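Local coordinates for HpuA (Kingella denitrificans ATCC 33394, PDB 5EC6), which probably binds haemoglobin at the bacterial outer membrane as a lipoprotein receptor, a step in acquiring iron from the host, at residues E38-A43 against G154-T159; A175-I180 against L212-N217; G262-K267 against G282-T287. One frame throughout, in Å; residues are numbered along the deposited sequence.

Contact 1. Residues E38-A43 against G154-T159; sequences EQRTFA and GTPAPT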
ATOM      1  N   GLU A  38       9.697 -13.074   2.539  1.00 23.92           N
ATOM      2  CA  GLU A  38       8.842 -12.832   3.691  1.00 25.56           C
ATOM      3  C   GLU A  38       8.107 -11.495   3.591  1.00 21.55           C
ATOM      4  O   GLU A  38       8.671 -10.479   3.183  1.00 22.96           O
ATOM      5  CB  GLU A  38       9.645 -12.846   4.986  1.00 28.94           C
ATOM      6  CG  GLU A  38      10.167 -14.232   5.367  1.00 36.48           C
ATOM      7  CD  GLU A  38      11.036 -14.224   6.615  1.00 43.96           C
ATOM      8  OE1 GLU A  38      11.413 -13.108   7.081  1.00 48.16           O
ATOM      9  OE2 GLU A  38      11.322 -15.339   7.107  1.00 46.61           O
ATOM     10  N   GLN A  39       6.824 -11.546   3.902  1.00 21.10           N
ATOM     11  CA  GLN A  39       5.956 -10.367   3.770  1.00 19.54           C
ATOM     12  C   GLN A  39       5.548  -9.934   5.191  1.00 20.01           C
ATOM     13  O   GLN A  39       5.527 -10.736   6.106  1.00 22.17           O
ATOM     14  CB  GLN A  39       4.708 -10.698   2.951  1.00 19.66           C
ATOM     15  CG  GLN A  39       5.003 -11.188   1.540  1.00 19.69           C
ATOM     16  CD  GLN A  39       5.599 -10.101   0.694  1.00 19.35           C
ATOM     17  OE1 GLN A  39       4.972  -9.092   0.449  1.00 20.75           O
ATOM     18  NE2 GLN A  39       6.839 -10.272   0.318  1.00 19.61           N
ATOM     19  N   ARG A  40       5.129  -8.688   5.299  1.00 16.76           N
ATOM     20  CA  ARG A  40       4.521  -8.174   6.529  1.00 18.60           C
ATOM     21  C   ARG A  40       3.218  -7.466   6.153  1.00 17.74           C
ATOM     22  O   ARG A  40       3.191  -6.694   5.174  1.00 17.14           O
ATOM     23  CB  ARG A  40       5.461  -7.132   7.153  1.00 21.08           C
ATOM     24  CG  ARG A  40       4.885  -6.413   8.372  1.00 25.19           C
ATOM     25  CD  ARG A  40       5.712  -5.180   8.694  1.00 27.62           C
ATOM     26  NE  ARG A  40       7.022  -5.478   9.235  1.00 32.73           N
ATOM     27  CZ  ARG A  40       7.990  -4.558   9.335  1.00 33.76           C
ATOM     28  NH1 ARG A  40       7.821  -3.293   8.872  1.00 33.17           N
ATOM     29  NH2 ARG A  40       9.136  -4.918   9.874  1.00 37.72           N
ATOM     30  N   THR A  41       2.152  -7.686   6.938  1.00 16.17           N
ATOM     31  CA  THR A  41       0.879  -6.996   6.713  1.00 15.97           C
ATOM     32  C   THR A  41       0.384  -6.270   7.969  1.00 16.38           C
ATOM     33  O   THR A  41       0.408  -6.843   9.073  1.00 17.50           O
ATOM     34  CB  THR A  41      -0.239  -7.964   6.299  1.00 16.39           C
ATOM     35  OG1 THR A  41       0.223  -8.697   5.122  1.00 17.45           O
ATOM     36  CG2 THR A  41      -1.499  -7.227   5.940  1.00 17.67           C
ATOM     37  N   PHE A  42      -0.080  -5.033   7.751  1.00 16.10           N
ATOM     38  CA  PHE A  42      -0.917  -4.346   8.715  1.00 16.10           C
ATOM     39  C   PHE A  42      -2.359  -4.482   8.307  1.00 15.55           C
ATOM     40  O   PHE A  42      -2.725  -4.102   7.177  1.00 16.90           O
ATOM     41  CB  PHE A  42      -0.486  -2.902   8.726  1.00 16.62           C
ATOM     42  CG  PHE A  42       0.967  -2.721   9.035  1.00 16.45           C
ATOM     43  CD1 PHE A  42       1.417  -2.682  10.369  1.00 17.20           C
ATOM     44  CD2 PHE A  42       1.902  -2.639   8.017  1.00 17.14           C
ATOM     45  CE1 PHE A  42       2.742  -2.565  10.661  1.00 18.02           C
ATOM     46  CE2 PHE A  42       3.245  -2.502   8.332  1.00 18.00           C
ATOM     47  CZ  PHE A  42       3.653  -2.483   9.654  1.00 19.64           C
ATOM     48  N   ALA A  43      -3.179  -5.054   9.176  1.00 15.80           N
ATOM     49  CA  ALA A  43      -4.592  -5.242   8.880  1.00 16.48           C
ATOM     50  C   ALA A  43      -5.461  -4.874  10.076  1.00 17.70           C
ATOM     51  O   ALA A  43      -5.062  -5.070  11.224  1.00 19.81           O
ATOM     52  CB  ALA A  43      -4.890  -6.647   8.447  1.00 16.60           C
ATOM     53  N   GLY A 154       3.350  -6.056   2.346  1.00 15.00           N
ATOM     54  CA  GLY A 154       4.418  -6.103   1.329  1.00 15.47           C
ATOM     55  C   GLY A 154       5.738  -6.531   1.891  1.00 15.75           C
ATOM     56  O   GLY A 154       5.837  -7.086   2.985  1.00 16.45           O
ATOM     57  N   THR A 155       6.756  -6.317   1.059  1.00 16.21           N
ATOM     58  CA  THR A 155       8.136  -6.625   1.410  1.00 17.79           C
ATOM     59  C   THR A 155       8.703  -5.507   2.298  1.00 18.06           C
ATOM     60  O   THR A 155       8.848  -4.406   1.834  1.00 17.82           O
ATOM     61  CB  THR A 155       8.949  -6.705   0.106  1.00 19.41           C
ATOM     62  OG1 THR A 155       8.492  -7.847  -0.682  1.00 19.33           O
ATOM     63  CG2 THR A 155      10.415  -6.899   0.352  1.00 22.34           C
ATOM     64  N   PRO A 156       8.968  -5.804   3.536  1.00 17.15           N
ATOM     65  CA  PRO A 156       9.455  -4.739   4.411  1.00 19.52           C
ATOM     66  C   PRO A 156      10.802  -4.204   3.974  1.00 18.88           C
ATOM     67  O   PRO A 156      11.666  -4.928   3.423  1.00 20.16           O
ATOM     68  CB  PRO A 156       9.578  -5.397   5.791  1.00 19.39           C
ATOM     69  CG  PRO A 156       9.314  -6.808   5.599  1.00 22.30           C
ATOM     70  CD  PRO A 156       8.799  -7.068   4.248  1.00 18.60           C
ATOM     71  N   ALA A 157      10.995  -2.924   4.217  1.00 17.64           N
ATOM     72  CA  ALA A 157      12.285  -2.285   3.949  1.00 17.81           C
ATOM     73  C   ALA A 157      13.372  -2.759   4.896  1.00 17.05           C
ATOM     74  O   ALA A 157      13.283  -2.553   6.099  1.00 18.13           O
ATOM     75  CB  ALA A 157      12.146  -0.756   4.102  1.00 16.86           C
ATOM     76  N   PRO A 158      14.456  -3.375   4.380  1.00 18.55           N
ATOM     77  CA  PRO A 158      15.443  -3.827   5.341  1.00 19.46           C
ATOM     78  C   PRO A 158      16.070  -2.667   6.129  1.00 18.83           C
ATOM     79  O   PRO A 158      16.432  -1.686   5.523  1.00 18.77           O
ATOM     80  CB  PRO A 158      16.522  -4.464   4.410  1.00 20.00           C
ATOM     81  CG  PRO A 158      15.750  -4.882   3.184  1.00 21.04           C
ATOM     82  CD  PRO A 158      14.751  -3.774   2.990  1.00 20.53           C
ATOM     83  N   THR A 159      16.194  -2.800   7.437  1.00 19.78           N
ATOM     84  CA  THR A 159      16.703  -1.704   8.266  1.00 21.38           C
ATOM     85  C   THR A 159      18.155  -1.385   7.947  1.00 21.35           C
ATOM     86  O   THR A 159      18.563  -0.257   8.029  1.00 21.89           O
ATOM     87  CB  THR A 159      16.535  -1.984   9.770  1.00 23.32           C
ATOM     88  OG1 THR A 159      17.226  -3.194  10.103  1.00 24.24           O
ATOM     89  CG2 THR A 159      15.059  -2.126  10.146  1.00 24.08           C
TER

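Contact 2. Residues A175-I180 against L212-N217; sequences ATYEVI and LTVNFN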
ATOM      1  N   ALA A 175      12.345  11.899   4.331  1.00 14.54           N
ATOM      2  CA  ALA A 175      11.751  11.436   3.063  1.00 14.60           C
ATOM      3  C   ALA A 175      10.274  11.770   3.034  1.00 15.16           C
ATOM      4  O   ALA A 175       9.608  11.732   4.067  1.00 16.06           O
ATOM      5  CB  ALA A 175      11.872   9.933   2.982  1.00 15.27           C
ATOM      6  N   THR A 176       9.802  12.113   1.850  1.00 14.66           N
ATOM      7  CA  THR A 176       8.407  12.451   1.614  1.00 15.03           C
ATOM      8  C   THR A 176       7.794  11.463   0.629  1.00 15.75           C
ATOM      9  O   THR A 176       8.353  11.160  -0.430  1.00 16.45           O
ATOM     10  CB  THR A 176       8.335  13.897   1.087  1.00 15.83           C
ATOM     11  OG1 THR A 176       8.823  14.778   2.114  1.00 15.83           O
ATOM     12  CG2 THR A 176       6.960  14.307   0.737  1.00 16.25           C
ATOM     13  N   TYR A 177       6.591  11.020   0.987  1.00 14.73           N
ATOM     14  CA  TYR A 177       5.849   9.976   0.281  1.00 15.03           C
ATOM     15  C   TYR A 177       4.524  10.567  -0.228  1.00 16.08           C
ATOM     16  O   TYR A 177       3.903  11.398   0.430  1.00 16.63           O
ATOM     17  CB  TYR A 177       5.579   8.781   1.198  1.00 15.39           C
ATOM     18  CG  TYR A 177       6.820   8.078   1.700  1.00 13.85           C
ATOM     19  CD1 TYR A 177       7.543   8.592   2.793  1.00 15.90           C
ATOM     20  CD2 TYR A 177       7.279   6.921   1.094  1.00 14.49           C
ATOM     21  CE1 TYR A 177       8.709   8.003   3.215  1.00 15.31           C
ATOM     22  CE2 TYR A 177       8.415   6.297   1.521  1.00 14.70           C
ATOM     23  CZ  TYR A 177       9.158   6.831   2.568  1.00 15.19           C
ATOM     24  OH  TYR A 177      10.308   6.214   3.022  1.00 15.50           O
ATOM     25  N   GLU A 178       4.120  10.097  -1.399  1.00 15.79           N
ATOM     26  CA  GLU A 178       2.898  10.512  -2.071  1.00 16.74           C
ATOM     27  C   GLU A 178       1.996   9.299  -1.935  1.00 15.79           C
ATOM     28  O   GLU A 178       2.336   8.245  -2.459  1.00 17.04           O
ATOM     29  CB  GLU A 178       3.223  10.827  -3.538  1.00 17.89           C
ATOM     30  CG  GLU A 178       2.056  11.376  -4.364  1.00 20.04           C
ATOM     31  CD  GLU A 178       2.539  12.083  -5.628  1.00 21.94           C
ATOM     32  OE1 GLU A 178       3.667  12.680  -5.639  1.00 22.93           O
ATOM     33  OE2 GLU A 178       1.798  12.022  -6.660  1.00 22.34           O
ATOM     34  N   VAL A 179       0.852   9.457  -1.259  1.00 15.25           N
ATOM     35  CA  VAL A 179       0.086   8.301  -0.789  1.00 16.55           C
ATOM     36  C   VAL A 179      -1.406   8.427  -1.185  1.00 15.42           C
ATOM     37  O   VAL A 179      -1.915   9.541  -1.433  1.00 16.45           O
ATOM     38  CB  VAL A 179       0.198   8.041   0.742  1.00 15.26           C
ATOM     39  CG1 VAL A 179       1.658   7.965   1.168  1.00 15.25           C
ATOM     40  CG2 VAL A 179      -0.525   9.055   1.587  1.00 16.63           C
ATOM     41  N   ILE A 180      -2.073   7.305  -1.084  1.00 15.82           N
ATOM     42  CA  ILE A 180      -3.534   7.257  -1.196  0.56 16.86           C
ATOM     43  C   ILE A 180      -4.094   6.517   0.003  1.00 16.44           C
ATOM     44  O   ILE A 180      -3.548   5.503   0.435  1.00 16.25           O
ATOM     45  CB  ILE A 180      -3.945   6.526  -2.482  0.56 17.93           C
ATOM     46  CG1 ILE A 180      -3.449   7.278  -3.735  0.56 19.96           C
ATOM     47  CG2 ILE A 180      -5.463   6.334  -2.541  0.56 18.16           C
ATOM     48  CD1 ILE A 180      -3.344   6.363  -4.920  0.56 19.86           C
ATOM     49  N   LEU A 212       2.918  12.103   3.154  1.00 13.54           N
ATOM     50  CA  LEU A 212       3.442  11.780   4.484  1.00 14.08           C
ATOM     51  C   LEU A 212       4.958  11.939   4.447  1.00 14.34           C
ATOM     52  O   LEU A 212       5.619  11.477   3.516  1.00 14.68           O
ATOM     53  CB  LEU A 212       3.099  10.341   4.882  1.00 14.87           C
ATOM     54  CG  LEU A 212       1.621   9.954   4.860  1.00 15.57           C
ATOM     55  CD1 LEU A 212       1.459   8.479   5.175  1.00 15.84           C
ATOM     56  CD2 LEU A 212       0.777  10.833   5.746  1.00 16.84           C
ATOM     57  N   THR A 213       5.511  12.578   5.480  1.00 13.91           N
ATOM     58  CA  THR A 213       6.944  12.739   5.609  1.00 13.97           C
ATOM     59  C   THR A 213       7.452  12.073   6.879  1.00 14.39           C
ATOM     60  O   THR A 213       6.877  12.235   7.985  1.00 14.79           O
ATOM     61  CB  THR A 213       7.312  14.222   5.550  1.00 14.65           C
ATOM     62  OG1 THR A 213       7.137  14.653   4.208  1.00 15.78           O
ATOM     63  CG2 THR A 213       8.721  14.515   5.964  1.00 15.38           C
ATOM     64  N   VAL A 214       8.563  11.354   6.690  1.00 14.80           N
ATOM     65  CA  VAL A 214       9.281  10.709   7.764  1.00 14.49           C
ATOM     66  C   VAL A 214      10.530  11.520   8.034  1.00 14.12           C
ATOM     67  O   VAL A 214      11.334  11.787   7.116  1.00 15.42           O
ATOM     68  CB  VAL A 214       9.654   9.254   7.427  1.00 14.63           C
ATOM     69  CG1 VAL A 214      10.487   8.684   8.568  1.00 14.92           C
ATOM     70  CG2 VAL A 214       8.431   8.391   7.203  1.00 16.85           C
ATOM     71  N   ASN A 215      10.713  11.912   9.301  1.00 14.99           N
ATOM     72  CA  ASN A 215      11.966  12.496   9.769  1.00 15.02           C
ATOM     73  C   ASN A 215      12.707  11.416  10.561  1.00 14.95           C
ATOM     74  O   ASN A 215      12.261  11.024  11.624  1.00 15.88           O
ATOM     75  CB  ASN A 215      11.714  13.713  10.625  1.00 15.45           C
ATOM     76  CG  ASN A 215      12.987  14.429  10.967  1.00 16.48           C
ATOM     77  OD1 ASN A 215      13.983  13.785  11.311  1.00 16.81           O
ATOM     78  ND2 ASN A 215      12.981  15.752  10.862  1.00 18.40           N
ATOM     79  N   PHE A 216      13.769  10.889   9.970  1.00 15.39           N
ATOM     80  CA  PHE A 216      14.560   9.829  10.557  1.00 15.71           C
ATOM     81  C   PHE A 216      15.473  10.385  11.664  1.00 17.82           C
ATOM     82  O   PHE A 216      15.950   9.605  12.479  1.00 19.67           O
ATOM     83  CB  PHE A 216      15.409   9.136   9.496  1.00 16.26           C
ATOM     84  CG  PHE A 216      14.589   8.350   8.479  1.00 15.38           C
ATOM     85  CD1 PHE A 216      14.183   7.070   8.745  1.00 15.75           C
ATOM     86  CD2 PHE A 216      14.190   8.942   7.293  1.00 15.52           C
ATOM     87  CE1 PHE A 216      13.462   6.321   7.797  1.00 15.43           C
ATOM     88  CE2 PHE A 216      13.423   8.213   6.372  1.00 16.44           C
ATOM     89  CZ  PHE A 216      13.045   6.921   6.645  1.00 15.76           C
ATOM     90  N   ASN A 217      15.742  11.678  11.659  1.00 17.79           N
ATOM     91  CA  ASN A 217      16.559  12.306  12.757  1.00 17.81           C
ATOM     92  C   ASN A 217      15.788  12.242  14.058  1.00 20.12           C
ATOM     93  O   ASN A 217      16.338  11.879  15.096  1.00 21.61           O
ATOM     94  CB  ASN A 217      16.947  13.743  12.434  1.00 17.01           C
ATOM     95  CG  ASN A 217      17.618  13.903  11.114  1.00 16.41           C
ATOM     96  OD1 ASN A 217      18.432  13.067  10.717  1.00 18.48           O
ATOM     97  ND2 ASN A 217      17.265  14.979  10.389  1.00 18.48           N
TER

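Contact 3. Residues G262-K267 against G282-T287; sequences GGLFAK and GEIGGT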
ATOM      1  N   GLY A 262       1.912   1.130  10.825  1.00 14.99           N
ATOM      2  CA  GLY A 262       2.397   0.931   9.481  1.00 15.15           C
ATOM      3  C   GLY A 262       3.887   0.741   9.386  1.00 16.25           C
ATOM      4  O   GLY A 262       4.548   0.534  10.390  1.00 15.89           O
ATOM      5  N   GLY A 263       4.389   0.775   8.170  1.00 14.91           N
ATOM      6  CA  GLY A 263       5.804   0.550   7.949  1.00 15.86           C
ATOM      7  C   GLY A 263       6.301   0.990   6.642  1.00 14.67           C
ATOM      8  O   GLY A 263       5.541   1.458   5.754  1.00 14.49           O
ATOM      9  N   LEU A 264       7.619   0.910   6.506  1.00 14.73           N
ATOM     10  CA  LEU A 264       8.287   1.199   5.250  1.00 14.79           C
ATOM     11  C   LEU A 264       8.523  -0.113   4.512  1.00 14.50           C
ATOM     12  O   LEU A 264       8.866  -1.127   5.163  1.00 16.37           O
ATOM     13  CB  LEU A 264       9.609   1.887   5.521  1.00 15.84           C
ATOM     14  CG  LEU A 264       9.501   3.201   6.348  1.00 18.35           C
ATOM     15  CD1 LEU A 264      10.863   3.796   6.614  1.00 19.53           C
ATOM     16  CD2 LEU A 264       8.679   4.201   5.538  1.00 20.20           C
ATOM     17  N   PHE A 265       8.311  -0.047   3.214  1.00 16.18           N
ATOM     18  CA  PHE A 265       8.391  -1.193   2.317  1.00 15.81           C
ATOM     19  C   PHE A 265       9.410  -0.919   1.203  1.00 16.32           C
ATOM     20  O   PHE A 265       9.759   0.220   0.911  1.00 16.31           O
ATOM     21  CB  PHE A 265       7.018  -1.487   1.725  1.00 15.33           C
ATOM     22  CG  PHE A 265       5.983  -1.944   2.731  1.00 15.40           C
ATOM     23  CD1 PHE A 265       5.903  -3.265   3.161  1.00 16.58           C
ATOM     24  CD2 PHE A 265       5.112  -1.028   3.276  1.00 17.06           C
ATOM     25  CE1 PHE A 265       4.933  -3.677   4.054  1.00 16.49           C
ATOM     26  CE2 PHE A 265       4.143  -1.418   4.193  1.00 16.29           C
ATOM     27  CZ  PHE A 265       4.060  -2.744   4.608  1.00 16.62           C
ATOM     28  N   ALA A 266       9.760  -2.009   0.515  1.00 16.71           N
ATOM     29  CA  ALA A 266      10.689  -2.067  -0.643  1.00 17.14           C
ATOM     30  C   ALA A 266      12.144  -2.184  -0.249  1.00 18.95           C
ATOM     31  O   ALA A 266      12.674  -1.402   0.595  1.00 17.84           O
ATOM     32  CB  ALA A 266      10.491  -0.938  -1.624  1.00 16.67           C
ATOM     33  N   LYS A 267      12.803  -3.186  -0.854  1.00 20.30           N
ATOM     34  CA  LYS A 267      14.246  -3.308  -0.685  1.00 20.56           C
ATOM     35  C   LYS A 267      14.949  -2.140  -1.346  1.00 18.60           C
ATOM     36  O   LYS A 267      14.414  -1.472  -2.217  1.00 18.65           O
ATOM     37  CB  LYS A 267      14.752  -4.632  -1.291  1.00 23.50           C
ATOM     38  CG  LYS A 267      14.280  -5.784  -0.459  1.00 29.66           C
ATOM     39  CD  LYS A 267      14.538  -7.127  -1.114  1.00 36.94           C
ATOM     40  CE  LYS A 267      13.982  -8.226  -0.219  1.00 42.65           C
ATOM     41  NZ  LYS A 267      13.234  -9.200  -1.051  1.00 46.86           N
ATOM     42  N   GLY A 282      11.416   2.753  -0.233  1.00 14.86           N
ATOM     43  CA  GLY A 282      10.824   3.489  -1.273  1.00 15.21           C
ATOM     44  C   GLY A 282       9.284   3.500  -1.348  1.00 14.63           C
ATOM     45  O   GLY A 282       8.732   4.231  -2.171  1.00 15.69           O
ATOM     46  N   GLU A 283       8.661   2.646  -0.553  1.00 14.92           N
ATOM     47  CA  GLU A 283       7.226   2.602  -0.409  1.00 14.79           C
ATOM     48  C   GLU A 283       6.838   2.620   1.061  1.00 15.61           C
ATOM     49  O   GLU A 283       7.663   2.377   1.958  1.00 15.32           O
ATOM     50  CB  GLU A 283       6.646   1.400  -1.171  1.00 14.93           C
ATOM     51  CG  GLU A 283       6.984   1.528  -2.646  1.00 16.58           C
ATOM     52  CD  GLU A 283       6.635   0.326  -3.497  1.00 18.44           C
ATOM     53  OE1 GLU A 283       6.102  -0.650  -2.991  1.00 18.24           O
ATOM     54  OE2 GLU A 283       6.903   0.406  -4.747  1.00 19.35           O
ATOM     55  N   ILE A 284       5.561   2.912   1.316  1.00 15.38           N
ATOM     56  CA  ILE A 284       5.070   3.117   2.664  1.00 14.24           C
ATOM     57  C   ILE A 284       3.619   2.656   2.698  1.00 14.96           C
ATOM     58  O   ILE A 284       2.930   2.770   1.708  1.00 16.03           O
ATOM     59  CB  ILE A 284       5.173   4.625   3.085  1.00 15.14           C
ATOM     60  CG1 ILE A 284       4.918   4.806   4.587  1.00 15.05           C
ATOM     61  CG2 ILE A 284       4.221   5.508   2.297  1.00 15.79           C
ATOM     62  CD1 ILE A 284       5.418   6.117   5.123  1.00 17.07           C
ATOM     63  N   GLY A 285       3.190   2.108   3.808  1.00 14.52           N
ATOM     64  CA  GLY A 285       1.774   1.735   3.960  1.00 14.25           C
ATOM     65  C   GLY A 285       1.396   1.478   5.399  1.00 14.72           C
ATOM     66  O   GLY A 285       2.250   1.391   6.261  1.00 14.52           O
ATOM     67  N   GLY A 286       0.095   1.396   5.655  1.00 14.08           N
ATOM     68  CA  GLY A 286      -0.365   1.120   6.970  1.00 14.74           C
ATOM     69  C   GLY A 286      -1.866   1.190   7.102  1.00 15.87           C
ATOM     70  O   GLY A 286      -2.586   1.239   6.102  1.00 15.76           O
ATOM     71  N   THR A 287      -2.309   1.208   8.362  1.00 14.77           N
ATOM     72  CA  THR A 287      -3.726   1.284   8.694  1.00 15.45           C
ATOM     73  C   THR A 287      -3.951   2.400   9.707  1.00 15.17           C
ATOM     74  O   THR A 287      -3.033   2.797  10.446  1.00 15.89           O
ATOM     75  CB  THR A 287      -4.273  -0.050   9.253  1.00 16.05           C
ATOM     76  OG1 THR A 287      -3.517  -0.444  10.405  1.00 17.64           O
ATOM     77  CG2 THR A 287      -4.235  -1.131   8.173  1.00 15.84           C
TER
HETATM   78  O   HOH W   1      13.371   1.153  -1.841  1.00 18.48           O

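Contact 1. Residues E38-A43 against G154-T159
Arg40 and Gly154 form an antiparallel hydrogen-bonded pair. Arg40 N donates to Gly154 O at 2.9 Å, and Gly154 N donates back to Arg40 O. Gly154 is the last residue of strand 148-154, where the chain leaves for a loop.

One side-chain bond adds to this pair. Gln39 NE2 donates to Thr155 OG1 at 3.1 Å, close to the amide plane of Gln39 and nearly straight, with an N-H...O angle of 162°. The same nitrogen also bonds Arg37 O, so the amide group is held from two directions. The Gln39 chain bends at chi2 (-67°), which turns CD back toward the Gly154 backbone. Gln39 OE1 lies against the Gly154 peptide, 3.0 Å from Gly154 C.

The remaining contact is packing by Pro156. Its CB sits over the centre of one face of the Arg40 guanidinium, 4.0 Å from Arg40 CZ. Its CD rests on the backbone beside it, 3.6 Å from Glu38 O. The guanidinium is fixed in part by a bond from Arg40 NH2 to Asn245 OD1.

The contact lies near the surface. It is an antiparallel strand pair of the beta barrel, joining strand 40-43 to the end of strand 148-154 and the loop after it. Phe42 continues the pairing with Ala152. Beyond Gly154, the loop backbone bonds to Ala266 and Leu264, so it runs beside the end of strand 256-265.

Contact 2. Residues A175-I180 against L212-N217
Thr176 and Thr213 meet through their hydroxyls, with OG1 2.7 Å from OG1. Each hydroxyl has a further partner: Thr176 OG1 bonds Leu319 N, and Thr213 OG1 bonds His318 ND1. The threonine pair thus ties the C-terminal segment to this face of the strands.

Thr176 and Thr213 are a non-hydrogen-bonded pair between two hydrogen-bonded ones. Tyr177 N donates to Leu212 O at 2.7 Å, and Leu212 N returns a bond to Tyr177 O. Ala175 and Val214 exchange a similar pair, with Val214 N 2.8 Å from Ala175 O.

Apolar groups fill the other face. Val179 and Leu212 cross at about a right angle, with Val179 CG2 4.0 Å from Leu212 CG. Tyr177 CG lies beside the backbone N (chi1 -62°), and the ring edge meets Leu212 O. Tyr177 CE1 reaches Val214 CG2 at 4.0 Å. Ala175 CB touches the edge of the Phe216 ring at CE2, while Val214 CG1 sits over the centre of one face.

Strands 174-185 and 208-215 are antiparallel neighbours in the beta-barrel wall. Strand 298-308 also pairs with 174-185. Tyr177 and Val179 pack on Ile284 of strand 283-289, and Tyr177 OH bonds Gly281 O.

Contact 3. Residues G262-K267 against G282-T287
Gly262 and Gly286 bring their backbones together, with Gly262 CA 3.7 Å from Gly286 CA. This non-hydrogen-bonded pair is the tight end of the contact. A CB on either residue would clash with the opposite strand. Next to it, Gly263 and Gly285 are a hydrogen-bonded pair. Gly263 N donates to Gly285 O at 2.9 Å, and Gly285 N donates to Gly263 O.

The Phe265 ring lies beside the glycine backbone. Its CG stands beside the backbone N (chi1 -66°), and the ring edge faces Ile284 C and Gly285 N. Gly285 N is in the ring plane, 3.7 Å from Phe265 CE2. A CB on Gly285 would lie tight against that same atom. On the other face, Leu264 and Ile284 cross obliquely, with Leu264 CD2 3.8 Å from Ile284 CD1. Both residues also pack on Tyr177.

Toward Gly282 the pairing changes. Phe265 N still bonds Glu283 O at 2.8 Å, almost straight, but the donor stands 50° above the carbonyl plane. Glu283 N returns a bond to Phe265 O. Gly282 and Glu283 both face Phe265 in a classic beta bulge. Beyond the bulge a water also bridges the two segments: it accepts from Gly282 N and donates to Lys267 O at 2.8 Å. Here Gly282 is partly exposed and Lys267 exposed. Across the contact Ala266 CB lies near Gly282 N and Glu283 N.

The Glu283 carboxylate is buried and accepts from two backbone amides, Lys134 N through OE2 and Ser135 N through OE1. These bonds would be expected to favour its charged form. Glu283 therefore joins the bulged strand end to the backbone just before strand 136-142, while the tightly packed part relies on glycine backbone and apolar side chains.

In the fold
Along the chain the contacts come in the order 1, 2, 3, without interleaving. Contact 3 lies nearest the middle of the protein and touches both others. Its centre is about 7 Å from that of contact 1 and about 10 Å from that of contact 2. The centres of contacts 1 and 2 are about 17 Å apart. On one side, Phe42 CZ of contact 1 packs on Gly262 O, and Gly154 N on Phe265 CE1. On the other, Phe216 CZ of contact 2 packs on Leu264 CD1. All three involve antiparallel strands of the beta barrel, although 154-159 is mainly loop, so the three sit side by side in the barrel of the haemoglobin receptor.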